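Local coordinates for envelope polyprotein (Puumala orthohantavirus, PDB 5FXU) that forms the head of the Gn glycoprotein on the surface of the hantaviral envelope, and so is probably part of the spike that meets host cells and antibodies, at residues K6-H11 / E154-V159; G18-S23 / G235-P240; K198-G203 / G225-Y230; K207-F212 / D337-P342. All blocks are in the same frame, centred on the assembly; numbering follows the deposited sequence.

How the contacts relate
From the N terminus, strand 3-9 opens contact 1 and strand 19-30 opens contact 2. Contact 1 closes first, where strand 147-155 returns beside the N-terminal strand; contact 2 stays open until 235-240, so the two loops cross. They also touch, through E8 and S236 and through I7 against V20. Contact 3 (198-203 with 225-230) is short-range and nested within the loop of contact 2. Contact 4 starts inside contact 3 at helix 208-216 and closes last, at 337-342, thereby crossing contacts 2 and 3. Contacts 3 and 4, whose centres are about 12 Å apart, meet at Y230 and P342, whereas contacts 1 and 4 lie on opposite sides of the chain's centre.

Contact 1 (K6-H11 / E154-V159); sequences KIECPH and EKTYCV
C9 and E154 mark the tight part of a parallel strand pairing: C9 N donates to E154 O over 2.8 Å, nearly straight at 173°. E154 N bonds to I7 O at 2.9 Å on one side, and T156 N to C9 O at 3.1 Å on the other, which sets C9 beside K155. T156 closes this zone just past the strand end. Its OG1, anti to the backbone N (chi1 -173°), donates to E8 OE2 at 2.9 Å from above the carboxylate plane, while T156 CG2 lies 3.4 Å from C9 O. E8 OE2 is also bonded to L163 N and E8 OE1 to S236 OG, so three bonds hold the carboxylate and limit its rotation.

The exposed margins are looser. K6 NZ stays 4.0 Å from E154 OE1, a long salt bridge between side chains that cross obliquely. K155 CD comes only within 4.0 Å of C9 CB, its amino group going on to C134 O. H11 turns its ring toward C158 O, but the modelled spacing is too short to trust. Disulfides C9-C134 and C158-C168 tie this corner to helix 133-136 and strand 167-171, and strand 3-9 is outermost in a mixed sheet, followed by 147-155, 139-144 and 39-41.

Contact 2 (G18-S23 / G235-P240); sequences GLVIGS and GSSSEP
L19 and S238 form a hydrogen-bonded antiparallel pair, with L19 N donating to S238 O at 2.8 Å and S238 N returning to L19 O at 3.1 Å. Two residues along, I21 N bonds to S236 O at 3.1 Å, which leaves V20 and S237 as the non-hydrogen-bonded pair between them.

The side chain of S237 shows how the register is reinforced. Its CB sits 3.6 Å from L19 O. From there OG, anti to the backbone N (chi1 -162°), swings back over the same carbonyl and donates to L19 O at 3.0 Å. At this tip OG also lies 3.9 Å from V20 CG1. L19 O therefore takes two donors in different directions: S238 N approaches in the carbonyl plane, S237 OG from 58° above it. Beyond the pair, I21 CG2 packs 3.4 Å from G235 O, a carbonyl that accepts a hydrogen bond from R192.

G235, at positive phi (65°), and S236 link strands 228-234 and 237-243, and S238 OG bonds to V234 N across that link. The arrangement is a tight beta hairpin whose second strand is paired on to a distant strand, 19-30, in antiparallel beta structure that 120-130 continues.

Contact 3 (K198-G203 / G225-Y230); sequences KKVSTG and GFQGYY
V200 and Q227 meet where the antiparallel pair of strands 185-197 and 228-234 frays into loops, and Q227 prolongs the pairing with its side chain. V200 N donates to Q227 OE1 at 2.9 Å, almost straight at 176°, arriving from above the plane of the amide. The backbone supplies the other bond, K198 N to Q227 O at 3.1 Å. Around this core, V200 CG2 lies 3.4 Å from Q227 OE1, and K199 CG 3.7 Å from Q227 NE2, both chains crossing the glutamine at about a right angle. K198 CB rests at the edge of the Y229 ring, 3.7 Å from CE1.

The next shell fixes these groups. The glutamine chain is extended, with CD anti to CA (chi2 -173°), and its amide reaches the loop, where NE2 is also bonded to D317. Y229 is held by its hydroxyl on E100 and by stacking with Y242, while G228 bonds to the backbone of M206. K199 NZ leads off to D318, and K198 NZ bends back onto K199 O. A water also bridges the loop and the glutamine: it donates to V200 O at 2.9 Å and to G203 O at 3.1 Å, and weakly accepts from Q227 NE2.

Contact 4 (K207-F212 / D337-P342); sequences KLEKSF and DKKTLP
E209 on helix 208-212 faces L341 on strand 340-342 with 8.0 Å between their CA atoms, and the two axes run nearly perpendicular, at 96°, with a closest approach of 10.5 Å. That spacing leaves the contact to side chains, all of them buried. E209 and K339 reach toward each other tip to tip: K339 NZ donates to E209 OE2 at 2.9 Å, a salt bridge that meets the carboxylate on its anti side, 33° out of plane. The lysine chain is extended beyond CG, and its last methylene, K339 CE, also lies 3.7 Å from E209 CG. Neither charge depends on the other alone. E209 OE2 is also bonded to H333 ND1, and K339 NZ to V335 O and to E213, which would be expected to compensate the burial of these charges.

L341 supplies the apolar half with its two methyl branches. CD1 touches L208 CD2 at 3.8 Å, and CD2 lies 3.6 Å from F212 CE2 and 3.5 Å from E209 OE1, so one methyl meets both the F212 ring and the acid's other oxygen. Y230 packs against both L208 and L341, and the F212 ring stacks with H333. The result is a short helix laid crosswise on the end of a strand in the beta-rich Gn head, an apolar helix-on-sheet contact bordered by a buried salt-bridge network.

Contact 1 (K6-H11 / E154-V159)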
loop_
_atom_site.group_PDB
_atom_site.type_symbol
_atom_site.label_atom_id
_atom_site.label_comp_id
_atom_site.label_asym_id
_atom_site.label_seq_id
_atom_site.Cartn_x
_atom_site.Cartn_y
_atom_site.Cartn_z
ATOM N N LYS A 6 -4.835 9.520 -13.126
ATOM C CA LYS A 6 -3.916 10.327 -13.886
ATOM C C LYS A 6 -2.508 9.724 -13.827
ATOM O O LYS A 6 -2.043 9.281 -12.794
ATOM C CB LYS A 6 -4.039 11.776 -13.396
ATOM C CG LYS A 6 -3.383 12.838 -14.271
ATOM C CD LYS A 6 -3.674 14.267 -13.794
ATOM C CE LYS A 6 -5.179 14.582 -13.741
ATOM N NZ LYS A 6 -5.446 16.052 -13.860
ATOM N N ILE A 7 -1.877 9.623 -14.988
ATOM C CA ILE A 7 -0.483 9.211 -15.088
ATOM C C ILE A 7 0.270 10.418 -15.649
ATOM O O ILE A 7 -0.074 10.947 -16.695
ATOM C CB ILE A 7 -0.333 7.967 -15.990
ATOM C CG1 ILE A 7 -1.064 6.765 -15.392
ATOM C CG2 ILE A 7 1.128 7.617 -16.255
ATOM C CD1 ILE A 7 -0.453 6.208 -14.129
ATOM N N GLU A 8 1.280 10.854 -14.914
ATOM C CA GLU A 8 2.171 11.882 -15.358
ATOM C C GLU A 8 3.323 11.216 -16.129
ATOM O O GLU A 8 4.114 10.466 -15.565
ATOM C CB GLU A 8 2.683 12.698 -14.185
ATOM C CG GLU A 8 3.552 13.879 -14.612
ATOM C CD GLU A 8 4.045 14.749 -13.461
ATOM O OE1 GLU A 8 4.199 14.235 -12.317
ATOM O OE2 GLU A 8 4.317 15.956 -13.725
ATOM N N CYS A 9 3.410 11.524 -17.421
ATOM C CA CYS A 9 4.423 10.962 -18.330
ATOM C C CYS A 9 5.676 11.838 -18.455
ATOM O O CYS A 9 5.563 13.010 -18.797
ATOM C CB CYS A 9 3.787 10.793 -19.716
ATOM S SG CYS A 9 2.545 9.489 -19.709
ATOM N N PRO A 10 6.874 11.270 -18.223
ATOM C CA PRO A 10 8.100 12.050 -18.494
ATOM C C PRO A 10 8.363 12.298 -19.976
ATOM O O PRO A 10 7.774 11.602 -20.798
ATOM C CB PRO A 10 9.212 11.166 -17.917
ATOM C CG PRO A 10 8.521 10.149 -17.068
ATOM C CD PRO A 10 7.217 9.917 -17.756
ATOM N N HIS A 11 9.257 13.244 -20.313
ATOM C CA HIS A 11 9.649 13.503 -21.734
ATOM C C HIS A 11 10.435 12.374 -22.369
ATOM O O HIS A 11 10.229 12.096 -23.539
ATOM C CB HIS A 11 10.437 14.792 -21.903
ATOM C CG HIS A 11 9.617 16.013 -21.683
ATOM N ND1 HIS A 11 8.728 16.504 -22.616
ATOM C CD2 HIS A 11 9.522 16.827 -20.610
ATOM C CE1 HIS A 11 8.129 17.578 -22.129
ATOM N NE2 HIS A 11 8.595 17.796 -20.914
ATOM N N GLU A 154 -0.799 11.912 -19.369
ATOM C CA GLU A 154 -0.632 13.331 -19.650
ATOM C C GLU A 154 0.842 13.679 -19.600
ATOM O O GLU A 154 1.540 13.257 -18.672
ATOM C CB GLU A 154 -1.410 14.134 -18.611
ATOM C CG GLU A 154 -2.028 15.440 -19.121
ATOM C CD GLU A 154 -3.462 15.658 -18.625
ATOM O OE1 GLU A 154 -3.731 15.422 -17.418
ATOM O OE2 GLU A 154 -4.317 16.036 -19.462
ATOM N N LYS A 155 1.314 14.424 -20.601
ATOM C CA LYS A 155 2.738 14.733 -20.725
ATOM C C LYS A 155 3.086 15.890 -19.793
ATOM O O LYS A 155 2.305 16.823 -19.617
ATOM C CB LYS A 155 3.198 14.991 -22.174
ATOM C CG LYS A 155 2.564 14.152 -23.289
ATOM C CD LYS A 155 2.619 12.640 -23.020
ATOM C CE LYS A 155 1.751 11.828 -23.995
ATOM N NZ LYS A 155 1.134 10.611 -23.380
ATOM N N THR A 156 4.249 15.792 -19.153
ATOM C CA THR A 156 4.600 16.698 -18.059
ATOM C C THR A 156 4.978 18.100 -18.565
ATOM O O THR A 156 5.630 18.254 -19.598
ATOM C CB THR A 156 5.705 16.103 -17.139
ATOM O OG1 THR A 156 5.901 16.943 -16.007
ATOM C CG2 THR A 156 7.029 15.936 -17.842
ATOM N N TYR A 157 4.533 19.112 -17.819
ATOM C CA TYR A 157 4.975 20.512 -17.984
ATOM C C TYR A 157 6.479 20.741 -17.867
ATOM O O TYR A 157 6.967 21.737 -18.364
ATOM C CB TYR A 157 4.283 21.410 -16.948
ATOM C CG TYR A 157 2.892 21.795 -17.335
ATOM C CD1 TYR A 157 2.663 22.922 -18.141
ATOM C CD2 TYR A 157 1.796 21.044 -16.911
ATOM C CE1 TYR A 157 1.377 23.287 -18.511
ATOM C CE2 TYR A 157 0.506 21.402 -17.272
ATOM C CZ TYR A 157 0.305 22.525 -18.075
ATOM O OH TYR A 157 -0.969 22.883 -18.437
ATOM N N CYS A 158 7.193 19.844 -17.193
ATOM C CA CYS A 158 8.608 20.041 -16.863
ATOM C C CYS A 158 9.530 19.554 -17.977
ATOM O O CYS A 158 9.095 18.814 -18.834
ATOM C CB CYS A 158 8.901 19.321 -15.540
ATOM S SG CYS A 158 7.641 19.711 -14.283
ATOM N N VAL A 159 10.787 19.989 -17.947
ATOM C CA VAL A 159 11.810 19.554 -18.924
ATOM C C VAL A 159 12.711 18.436 -18.396
ATOM O O VAL A 159 13.151 17.594 -19.168
ATOM C CB VAL A 159 12.669 20.709 -19.518
ATOM C CG1 VAL A 159 13.225 21.609 -18.435
ATOM C CG2 VAL A 159 13.806 20.199 -20.428
#

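Contact 2 (G18-S23 / G235-P240)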
loop_
_atom_site.group_PDB
_atom_site.type_symbol
_atom_site.label_atom_id
_atom_site.label_comp_id
_atom_site.label_asym_id
_atom_site.label_seq_id
_atom_site.Cartn_x
_atom_site.Cartn_y
_atom_site.Cartn_z
ATOM N N GLY A 18 12.646 2.692 -14.828
ATOM C CA GLY A 18 11.616 3.450 -14.130
ATOM C C GLY A 18 10.226 2.931 -14.438
ATOM O O GLY A 18 9.987 2.316 -15.468
ATOM N N LEU A 19 9.306 3.169 -13.526
ATOM C CA LEU A 19 7.916 2.830 -13.738
ATOM C C LEU A 19 7.081 4.070 -13.526
ATOM O O LEU A 19 7.454 4.926 -12.717
ATOM C CB LEU A 19 7.490 1.757 -12.747
ATOM C CG LEU A 19 8.245 0.433 -12.744
ATOM C CD1 LEU A 19 7.791 -0.391 -11.568
ATOM C CD2 LEU A 19 7.977 -0.331 -14.016
ATOM N N VAL A 20 5.946 4.163 -14.218
ATOM C CA VAL A 20 4.924 5.147 -13.877
ATOM C C VAL A 20 3.962 4.527 -12.866
ATOM O O VAL A 20 3.758 3.340 -12.861
ATOM C CB VAL A 20 4.118 5.700 -15.092
ATOM C CG1 VAL A 20 4.970 6.647 -15.908
ATOM C CG2 VAL A 20 3.552 4.605 -15.983
ATOM N N ILE A 21 3.373 5.358 -12.023
ATOM C CA ILE A 21 2.360 4.937 -11.068
ATOM C C ILE A 21 1.283 5.983 -10.967
ATOM O O ILE A 21 1.569 7.174 -10.985
ATOM C CB ILE A 21 2.956 4.684 -9.670
ATOM C CG1 ILE A 21 1.860 4.224 -8.683
ATOM C CG2 ILE A 21 3.734 5.899 -9.154
ATOM C CD1 ILE A 21 2.417 3.642 -7.409
ATOM N N GLY A 22 0.048 5.535 -10.847
ATOM C CA GLY A 22 -1.070 6.415 -10.488
ATOM C C GLY A 22 -2.069 5.679 -9.602
ATOM O O GLY A 22 -2.018 4.461 -9.469
ATOM N N SER A 23 -2.992 6.410 -8.992
ATOM C CA SER A 23 -3.976 5.767 -8.121
ATOM C C SER A 23 -5.170 6.636 -7.951
ATOM O O SER A 23 -5.053 7.833 -8.025
ATOM C CB SER A 23 -3.372 5.368 -6.747
ATOM O OG SER A 23 -2.921 6.485 -5.988
ATOM N N GLY A 235 6.919 9.638 -6.161
ATOM C CA GLY A 235 6.287 10.576 -7.090
ATOM C C GLY A 235 5.418 9.891 -8.126
ATOM O O GLY A 235 4.809 8.862 -7.853
ATOM N N SER A 236 5.339 10.472 -9.306
ATOM C CA SER A 236 4.556 9.883 -10.364
ATOM C C SER A 236 5.363 8.854 -11.160
ATOM O O SER A 236 4.786 8.066 -11.896
ATOM C CB SER A 236 4.026 10.988 -11.267
ATOM O OG SER A 236 5.095 11.804 -11.750
ATOM N N SER A 237 6.690 8.855 -11.004
ATOM C CA SER A 237 7.557 7.936 -11.709
ATOM C C SER A 237 8.911 7.781 -11.049
ATOM O O SER A 237 9.475 8.745 -10.627
ATOM C CB SER A 237 7.785 8.476 -13.120
ATOM O OG SER A 237 8.258 7.471 -13.975
ATOM N N SER A 238 9.421 6.569 -10.957
ATOM C CA SER A 238 10.716 6.332 -10.321
ATOM C C SER A 238 11.082 4.916 -10.556
ATOM O O SER A 238 10.261 4.113 -11.013
ATOM C CB SER A 238 10.693 6.577 -8.768
ATOM O OG SER A 238 10.047 5.519 -8.014
ATOM N N GLU A 239 12.307 4.594 -10.193
ATOM C CA GLU A 239 12.688 3.215 -10.012
ATOM C C GLU A 239 12.142 2.697 -8.676
ATOM O O GLU A 239 11.999 3.462 -7.735
ATOM C CB GLU A 239 14.196 3.085 -10.056
ATOM C CG GLU A 239 14.691 3.363 -11.457
ATOM C CD GLU A 239 16.185 3.228 -11.607
ATOM O OE1 GLU A 239 16.940 3.594 -10.673
ATOM O OE2 GLU A 239 16.599 2.757 -12.685
ATOM N N PRO A 240 11.864 1.390 -8.585
ATOM C CA PRO A 240 11.411 0.853 -7.302
ATOM C C PRO A 240 12.435 1.044 -6.169
ATOM O O PRO A 240 13.633 0.936 -6.389
ATOM C CB PRO A 240 11.218 -0.639 -7.589
ATOM C CG PRO A 240 11.206 -0.738 -9.088
ATOM C CD PRO A 240 12.107 0.326 -9.567
#

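Contact 3 (K198-G203 / G225-Y230)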
loop_
_atom_site.group_PDB
_atom_site.type_symbol
_atom_site.label_atom_id
_atom_site.label_comp_id
_atom_site.label_asym_id
_atom_site.label_seq_id
_atom_site.Cartn_x
_atom_site.Cartn_y
_atom_site.Cartn_z
ATOM N N LYS A 198 7.968 -12.264 1.849
ATOM C CA LYS A 198 9.168 -12.917 1.370
ATOM C C LYS A 198 9.964 -13.496 2.546
ATOM O O LYS A 198 10.509 -12.772 3.380
ATOM C CB LYS A 198 10.016 -11.929 0.558
ATOM C CG LYS A 198 11.326 -12.475 -0.008
ATOM C CD LYS A 198 11.067 -13.584 -1.018
ATOM C CE LYS A 198 12.341 -14.124 -1.671
ATOM N NZ LYS A 198 13.290 -14.880 -0.810
ATOM N N LYS A 199 10.041 -14.818 2.574
ATOM C CA LYS A 199 10.733 -15.574 3.614
ATOM C C LYS A 199 12.179 -15.912 3.194
ATOM O O LYS A 199 12.452 -16.044 1.998
ATOM C CB LYS A 199 9.955 -16.868 3.849
ATOM C CG LYS A 199 9.531 -17.082 5.273
ATOM C CD LYS A 199 8.557 -18.236 5.410
ATOM C CE LYS A 199 8.885 -19.039 6.647
ATOM N NZ LYS A 199 7.846 -20.067 6.853
ATOM N N VAL A 200 13.094 -15.999 4.165
ATOM C CA VAL A 200 14.387 -16.696 3.978
ATOM C C VAL A 200 14.450 -17.837 4.996
ATOM O O VAL A 200 13.695 -17.849 5.975
ATOM C CB VAL A 200 15.656 -15.789 4.092
ATOM C CG1 VAL A 200 15.760 -14.848 2.906
ATOM C CG2 VAL A 200 15.697 -14.991 5.391
ATOM N N SER A 201 15.322 -18.813 4.752
ATOM C CA SER A 201 15.465 -19.986 5.651
ATOM C C SER A 201 16.095 -19.667 7.016
ATOM O O SER A 201 15.695 -20.239 8.030
ATOM C CB SER A 201 16.281 -21.080 4.962
ATOM O OG SER A 201 17.335 -20.512 4.203
ATOM N N THR A 202 17.048 -18.733 7.030
ATOM C CA THR A 202 17.974 -18.532 8.148
ATOM C C THR A 202 18.130 -17.052 8.482
ATOM O O THR A 202 18.357 -16.241 7.571
ATOM C CB THR A 202 19.395 -19.024 7.748
ATOM O OG1 THR A 202 19.303 -20.231 6.983
ATOM C CG2 THR A 202 20.277 -19.245 8.972
ATOM N N GLY A 203 18.058 -16.714 9.773
ATOM C CA GLY A 203 18.374 -15.364 10.240
ATOM C C GLY A 203 17.194 -14.409 10.258
ATOM O O GLY A 203 16.034 -14.819 10.114
ATOM N N GLY A 225 7.731 -12.009 14.013
ATOM C CA GLY A 225 8.359 -12.840 13.035
ATOM C C GLY A 225 7.981 -12.652 11.576
ATOM O O GLY A 225 8.559 -13.328 10.744
ATOM N N PHE A 226 7.036 -11.771 11.232
ATOM C CA PHE A 226 6.698 -11.559 9.818
ATOM C C PHE A 226 7.940 -11.295 8.924
ATOM O O PHE A 226 8.840 -10.561 9.299
ATOM C CB PHE A 226 5.693 -10.444 9.629
ATOM C CG PHE A 226 5.447 -10.125 8.172
ATOM C CD1 PHE A 226 4.664 -10.948 7.386
ATOM C CD2 PHE A 226 6.076 -9.036 7.573
ATOM C CE1 PHE A 226 4.482 -10.679 6.036
ATOM C CE2 PHE A 226 5.885 -8.763 6.241
ATOM C CZ PHE A 226 5.087 -9.587 5.468
ATOM N N GLN A 227 7.992 -11.963 7.775
ATOM C CA GLN A 227 9.102 -11.826 6.851
ATOM C C GLN A 227 8.628 -11.225 5.549
ATOM O O GLN A 227 7.752 -11.767 4.867
ATOM C CB GLN A 227 9.826 -13.161 6.624
ATOM C CG GLN A 227 10.801 -13.485 7.754
ATOM C CD GLN A 227 11.664 -14.701 7.495
ATOM O OE1 GLN A 227 12.602 -14.661 6.699
ATOM N NE2 GLN A 227 11.357 -15.788 8.181
ATOM N N GLY A 228 9.192 -10.067 5.228
ATOM C CA GLY A 228 8.811 -9.353 4.030
ATOM C C GLY A 228 9.428 -7.986 3.958
ATOM O O GLY A 228 10.374 -7.678 4.678
ATOM N N TYR A 229 8.905 -7.172 3.066
ATOM C CA TYR A 229 9.493 -5.871 2.802
ATOM C C TYR A 229 8.513 -5.020 2.072
ATOM O O TYR A 229 7.488 -5.516 1.645
ATOM C CB TYR A 229 10.771 -6.013 1.974
ATOM C CG TYR A 229 10.623 -6.634 0.618
ATOM C CD1 TYR A 229 10.702 -8.015 0.446
ATOM C CD2 TYR A 229 10.473 -5.843 -0.513
ATOM C CE1 TYR A 229 10.580 -8.592 -0.828
ATOM C CE2 TYR A 229 10.362 -6.405 -1.782
ATOM C CZ TYR A 229 10.419 -7.773 -1.923
ATOM O OH TYR A 229 10.299 -8.303 -3.169
ATOM N N TYR A 230 8.814 -3.730 1.953
ATOM C CA TYR A 230 7.977 -2.857 1.150
ATOM C C TYR A 230 8.721 -2.535 -0.153
ATOM O O TYR A 230 9.940 -2.362 -0.147
ATOM C CB TYR A 230 7.591 -1.571 1.911
ATOM C CG TYR A 230 6.468 -1.725 2.906
ATOM C CD1 TYR A 230 5.135 -1.638 2.492
ATOM C CD2 TYR A 230 6.716 -1.906 4.246
ATOM C CE1 TYR A 230 4.097 -1.733 3.396
ATOM C CE2 TYR A 230 5.690 -2.015 5.150
ATOM C CZ TYR A 230 4.375 -1.932 4.737
ATOM O OH TYR A 230 3.352 -2.039 5.656
HETATM O O HOH W 1 14.205 -16.855 8.607
HETATM O O HOH W 2 14.533 -13.069 8.298
#

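Contact 4 (K207-F212 / D337-P342)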
loop_
_atom_site.group_PDB
_atom_site.type_symbol
_atom_site.label_atom_id
_atom_site.label_comp_id
_atom_site.label_asym_id
_atom_site.label_seq_id
_atom_site.Cartn_x
_atom_site.Cartn_y
_atom_site.Cartn_z
ATOM N N LYS A 207 13.006 -9.774 8.726
ATOM C CA LYS A 207 12.082 -9.489 9.844
ATOM C C LYS A 207 11.758 -7.973 9.893
ATOM O O LYS A 207 12.304 -7.193 10.685
ATOM C CB LYS A 207 12.569 -10.071 11.202
ATOM C CG LYS A 207 12.035 -11.463 11.646
ATOM C CD LYS A 207 12.695 -12.638 10.967
ATOM C CE LYS A 207 12.847 -13.855 11.895
ATOM N NZ LYS A 207 11.560 -14.570 12.052
ATOM N N LEU A 208 10.829 -7.576 9.021
ATOM C CA LEU A 208 10.477 -6.172 8.819
ATOM C C LEU A 208 10.039 -5.438 10.099
ATOM O O LEU A 208 10.474 -4.308 10.332
ATOM C CB LEU A 208 9.413 -6.061 7.733
ATOM C CG LEU A 208 8.883 -4.681 7.358
ATOM C CD1 LEU A 208 10.025 -3.789 6.890
ATOM C CD2 LEU A 208 7.822 -4.825 6.278
ATOM N N GLU A 209 9.225 -6.075 10.939
ATOM C CA GLU A 209 8.736 -5.405 12.140
ATOM C C GLU A 209 9.853 -5.163 13.155
ATOM O O GLU A 209 9.790 -4.188 13.921
ATOM C CB GLU A 209 7.577 -6.170 12.779
ATOM C CG GLU A 209 6.878 -5.452 13.927
ATOM C CD GLU A 209 6.408 -4.031 13.601
ATOM O OE1 GLU A 209 5.974 -3.760 12.465
ATOM O OE2 GLU A 209 6.424 -3.178 14.508
ATOM N N LYS A 210 10.888 -6.012 13.147
ATOM C CA LYS A 210 12.086 -5.750 13.962
ATOM C C LYS A 210 12.768 -4.445 13.575
ATOM O O LYS A 210 13.244 -3.716 14.458
ATOM C CB LYS A 210 13.087 -6.906 13.910
ATOM C CG LYS A 210 12.594 -8.186 14.592
ATOM C CD LYS A 210 13.743 -9.158 14.859
ATOM C CE LYS A 210 13.325 -10.402 15.703
ATOM N NZ LYS A 210 12.340 -10.284 16.839
ATOM N N SER A 211 12.782 -4.120 12.283
ATOM C CA SER A 211 13.340 -2.849 11.841
ATOM C C SER A 211 12.574 -1.691 12.422
ATOM O O SER A 211 13.174 -0.751 12.936
ATOM C CB SER A 211 13.367 -2.731 10.317
ATOM O OG SER A 211 13.973 -3.872 9.716
ATOM N N PHE A 212 11.246 -1.781 12.438
ATOM C CA PHE A 212 10.429 -0.730 13.053
ATOM C C PHE A 212 10.698 -0.622 14.551
ATOM O O PHE A 212 10.778 0.471 15.103
ATOM C CB PHE A 212 8.918 -0.966 12.809
ATOM C CG PHE A 212 8.467 -0.625 11.429
ATOM C CD1 PHE A 212 8.350 0.694 11.044
ATOM C CD2 PHE A 212 8.179 -1.618 10.507
ATOM C CE1 PHE A 212 7.963 1.016 9.767
ATOM C CE2 PHE A 212 7.778 -1.299 9.224
ATOM C CZ PHE A 212 7.671 0.021 8.853
ATOM N N ASP A 337 2.430 -6.721 21.112
ATOM C CA ASP A 337 1.512 -7.787 20.716
ATOM C C ASP A 337 0.352 -7.289 19.876
ATOM O O ASP A 337 -0.018 -6.121 19.932
ATOM C CB ASP A 337 0.956 -8.494 21.960
ATOM C CG ASP A 337 2.030 -9.227 22.750
ATOM O OD1 ASP A 337 2.913 -9.870 22.136
ATOM O OD2 ASP A 337 1.968 -9.171 23.996
ATOM N N LYS A 338 -0.218 -8.216 19.111
ATOM C CA LYS A 338 -1.494 -8.020 18.432
ATOM C C LYS A 338 -1.493 -6.910 17.379
ATOM O O LYS A 338 -2.542 -6.333 17.069
ATOM C CB LYS A 338 -2.617 -7.782 19.458
ATOM C CG LYS A 338 -2.848 -8.920 20.432
ATOM C CD LYS A 338 -4.015 -8.582 21.364
ATOM C CE LYS A 338 -4.533 -9.792 22.121
ATOM N NZ LYS A 338 -3.441 -10.487 22.865
ATOM N N LYS A 339 -0.328 -6.643 16.803
ATOM C CA LYS A 339 -0.170 -5.535 15.873
ATOM C C LYS A 339 -0.029 -6.013 14.436
ATOM O O LYS A 339 0.103 -7.215 14.159
ATOM C CB LYS A 339 0.992 -4.641 16.293
ATOM C CG LYS A 339 2.380 -5.231 16.137
ATOM C CD LYS A 339 3.443 -4.234 16.567
ATOM C CE LYS A 339 4.753 -4.929 16.886
ATOM N NZ LYS A 339 5.787 -3.930 17.246
ATOM N N THR A 340 -0.102 -5.051 13.519
ATOM C CA THR A 340 -0.148 -5.331 12.104
ATOM C C THR A 340 0.692 -4.362 11.306
ATOM O O THR A 340 1.049 -3.291 11.803
ATOM C CB THR A 340 -1.582 -5.206 11.556
ATOM O OG1 THR A 340 -2.030 -3.855 11.702
ATOM C CG2 THR A 340 -2.526 -6.130 12.290
ATOM N N LEU A 341 0.941 -4.750 10.049
ATOM C CA LEU A 341 1.519 -3.891 9.012
ATOM C C LEU A 341 0.496 -3.740 7.906
ATOM O O LEU A 341 -0.164 -4.715 7.525
ATOM C CB LEU A 341 2.783 -4.509 8.412
ATOM C CG LEU A 341 4.032 -4.459 9.301
ATOM C CD1 LEU A 341 5.058 -5.456 8.809
ATOM C CD2 LEU A 341 4.626 -3.072 9.330
ATOM N N PRO A 342 0.365 -2.525 7.364
ATOM C CA PRO A 342 -0.620 -2.342 6.313
ATOM C C PRO A 342 -0.137 -2.881 4.965
ATOM O O PRO A 342 1.076 -2.869 4.689
ATOM C CB PRO A 342 -0.801 -0.831 6.278
ATOM C CG PRO A 342 0.538 -0.287 6.725
ATOM C CD PRO A 342 1.013 -1.258 7.757
#